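Local coordinates for protein ORF14 (Streptomyces clavuligerus, PDB 2WPX) that binds acetyl-coenzyme A as a tandem GNAT protein of the clavulanic acid biosynthesis pathway and probably acts as an acyltransferase, at residues A[175-180]-A[281-286]. Residues are numbered along the deposited sequence; the frame is centred on the assembly and turned at random.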
ATOM      1  N   ALA A 175       9.133  27.690   8.099  1.00 20.03           N
ATOM      2  CA  ALA A 175       8.095  28.724   8.027  1.00 20.57           C
ATOM      3  C   ALA A 175       7.171  28.472   6.841  1.00 21.03           C
ATOM      4  O   ALA A 175       7.589  27.977   5.798  1.00 21.72           O
ATOM      5  CB  ALA A 175       8.745  30.088   7.889  1.00 20.58           C
ATOM      6  N   VAL A 176       5.907  28.785   7.032  1.00 20.77           N
ATOM      7  CA  VAL A 176       4.922  28.829   5.966  1.00 21.47           C
ATOM      8  C   VAL A 176       5.131  30.057   5.083  1.00 22.59           C
ATOM      9  O   VAL A 176       5.231  31.187   5.548  1.00 23.11           O
ATOM     10  CB  VAL A 176       3.491  28.864   6.600  1.00 21.63           C
ATOM     11  CG1 VAL A 176       2.397  28.641   5.570  1.00 21.67           C
ATOM     12  CG2 VAL A 176       3.414  27.823   7.758  1.00 20.74           C
ATOM     13  N   PRO A 177       5.235  29.833   3.779  1.00 23.22           N
ATOM     14  CA  PRO A 177       5.462  30.935   2.841  1.00 23.24           C
ATOM     15  C   PRO A 177       4.290  31.922   2.846  1.00 23.91           C
ATOM     16  O   PRO A 177       3.144  31.515   3.054  1.00 22.51           O
ATOM     17  CB  PRO A 177       5.549  30.235   1.480  1.00 23.41           C
ATOM     18  CG  PRO A 177       5.249  28.790   1.702  1.00 21.88           C
ATOM     19  CD  PRO A 177       5.448  28.511   3.176  1.00 21.94           C
ATOM     20  N   ALA A 178       4.587  33.202   2.589  1.00 24.57           N
ATOM     21  CA  ALA A 178       3.592  34.260   2.545  1.00 24.36           C
ATOM     22  C   ALA A 178       2.551  33.877   1.528  1.00 24.30           C
ATOM     23  O   ALA A 178       2.865  33.314   0.484  1.00 24.08           O
ATOM     24  CB  ALA A 178       4.249  35.579   2.172  1.00 25.80           C
ATOM     25  N   GLY A 179       1.300  34.161   1.837  1.00 24.73           N
ATOM     26  CA  GLY A 179       0.205  33.752   0.965  1.00 25.46           C
ATOM     27  C   GLY A 179      -0.397  32.410   1.346  1.00 24.46           C
ATOM     28  O   GLY A 179      -1.487  32.049   0.832  1.00 25.14           O
ATOM     29  N   TYR A 180       0.283  31.648   2.217  1.00 22.99           N
ATOM     30  CA  TYR A 180      -0.226  30.279   2.549  1.00 23.25           C
ATOM     31  C   TYR A 180      -0.666  30.058   3.992  1.00 23.37           C
ATOM     32  O   TYR A 180      -0.232  30.757   4.867  1.00 23.19           O
ATOM     33  CB  TYR A 180       0.779  29.196   2.144  1.00 21.95           C
ATOM     34  CG  TYR A 180       1.064  29.226   0.662  1.00 20.96           C
ATOM     35  CD1 TYR A 180       2.039  30.087   0.135  1.00 21.10           C
ATOM     36  CD2 TYR A 180       0.328  28.426  -0.220  1.00 17.28           C
ATOM     37  CE1 TYR A 180       2.285  30.135  -1.228  1.00 19.55           C
ATOM     38  CE2 TYR A 180       0.550  28.474  -1.570  1.00 20.16           C
ATOM     39  CZ  TYR A 180       1.535  29.329  -2.072  1.00 22.77           C
ATOM     40  OH  TYR A 180       1.773  29.344  -3.425  1.00 24.29           O
ATOM     41  N   GLY A 281       6.197  20.669  -0.376  1.00 16.26           N
ATOM     42  CA  GLY A 281       6.304  19.231  -0.022  1.00 16.67           C
ATOM     43  C   GLY A 281       7.134  18.950   1.219  1.00 17.29           C
ATOM     44  O   GLY A 281       6.784  18.097   2.036  1.00 16.43           O
ATOM     45  N   THR A 282       8.268  19.648   1.348  1.00 18.13           N
ATOM     46  CA  THR A 282       9.029  19.586   2.586  1.00 18.70           C
ATOM     47  C   THR A 282       8.224  20.130   3.765  1.00 17.28           C
ATOM     48  O   THR A 282       8.184  19.540   4.809  1.00 17.01           O
ATOM     49  CB  THR A 282      10.371  20.311   2.440  1.00 20.47           C
ATOM     50  OG1 THR A 282      11.123  19.651   1.406  1.00 24.88           O
ATOM     51  CG2 THR A 282      11.165  20.213   3.729  1.00 21.02           C
ATOM     52  N   LEU A 283       7.565  21.261   3.594  1.00 17.58           N
ATOM     53  CA  LEU A 283       6.864  21.856   4.719  1.00 17.49           C
ATOM     54  C   LEU A 283       5.753  20.916   5.151  1.00 16.23           C
ATOM     55  O   LEU A 283       5.596  20.641   6.314  1.00 17.99           O
ATOM     56  CB  LEU A 283       6.250  23.200   4.330  1.00 17.68           C
ATOM     57  CG  LEU A 283       5.167  23.687   5.295  1.00 18.03           C
ATOM     58  CD1 LEU A 283       5.787  24.158   6.598  1.00 17.11           C
ATOM     59  CD2 LEU A 283       4.355  24.787   4.650  1.00 18.76           C
ATOM     60  N   LEU A 284       4.974  20.435   4.186  1.00 15.74           N
ATOM     61  CA  LEU A 284       3.898  19.508   4.430  1.00 14.81           C
ATOM     62  C   LEU A 284       4.354  18.191   5.154  1.00 14.88           C
ATOM     63  O   LEU A 284       3.762  17.801   6.149  1.00 14.57           O
ATOM     64  CB  LEU A 284       3.138  19.244   3.119  1.00 14.31           C
ATOM     65  CG  LEU A 284       2.184  20.373   2.704  1.00 15.64           C
ATOM     66  CD1 LEU A 284       1.533  20.033   1.379  1.00 15.91           C
ATOM     67  CD2 LEU A 284       1.081  20.677   3.759  1.00 12.39           C
ATOM     68  N   LYS A 285       5.410  17.533   4.694  1.00 15.95           N
ATOM     69  CA  LYS A 285       5.823  16.284   5.367  1.00 16.87           C
ATOM     70  C   LYS A 285       6.277  16.497   6.786  1.00 16.39           C
ATOM     71  O   LYS A 285       5.957  15.686   7.671  1.00 15.55           O
ATOM     72  CB  LYS A 285       6.908  15.527   4.603  1.00 18.14           C
ATOM     73  CG  LYS A 285       6.439  14.986   3.309  1.00 18.81           C
ATOM     74  CD  LYS A 285       7.655  14.497   2.572  1.00 24.05           C
ATOM     75  CE  LYS A 285       7.346  13.235   1.788  1.00 26.55           C
ATOM     76  NZ  LYS A 285       6.796  13.726   0.540  1.00 26.31           N
ATOM     77  N   LEU A 286       7.004  17.601   7.010  1.00 17.35           N
ATOM     78  CA  LEU A 286       7.534  17.876   8.330  1.00 17.56           C
ATOM     79  C   LEU A 286       6.432  18.321   9.255  1.00 17.19           C
ATOM     80  O   LEU A 286       6.395  17.873  10.404  1.00 17.92           O
ATOM     81  CB  LEU A 286       8.633  18.911   8.293  1.00 19.26           C
ATOM     82  CG  LEU A 286       9.949  18.321   7.822  1.00 19.08           C
ATOM     83  CD1 LEU A 286      10.828  19.503   7.543  1.00 18.44           C
ATOM     84  CD2 LEU A 286      10.577  17.439   8.897  1.00 13.04           C
TER
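Leu283 meets Val176 and Pro177 where helix 280-295 of the C-terminal GNAT domain faces the loop that leads into edge strand 180-185, and the pairing illustrates how one helical leucine can serve as the hydrophobic partner of an extended segment. The leucine points from the helix toward the loop with CG anti to the backbone N (chi1 163°), an arrangement that carries both methyl groups out from the helix. Its two branches then divide the work. CD2 comes up to the CD corner of the proline ring, with Leu283 CD2 and Pro177 CD 4.2 Å apart, and also lies 4.3 Å from Val176 CA, so it faces backbone and ring together. Val176 adds one methyl, its CG1 standing 4.4 Å from Leu283 CD2. The other methyl of the leucine is directed at the start of the loop segment, where Leu283 CD1 lies 4.3 Å from Ala175 O. All these distances are loose van der Waals separations, and together the two segments hide a modest 111 Å² from solvent. Leu182 of strand 180-185 extends the apolar patch by touching both Val176 and Leu283, while Val173 also packs on the leucine. Away from the acetyl-CoA pocket, the contact thus joins the approach to the edge strand to a helix that also packs on strand 234-242 through Leu284. Beyond Pro177 the chain reverses through a type II beta turn, with Gly179 at its third position, and enters the strand at Tyr180. The turn is closed by the hydrogen bond from Tyr180 N to Pro177 O, 3.0 Å long.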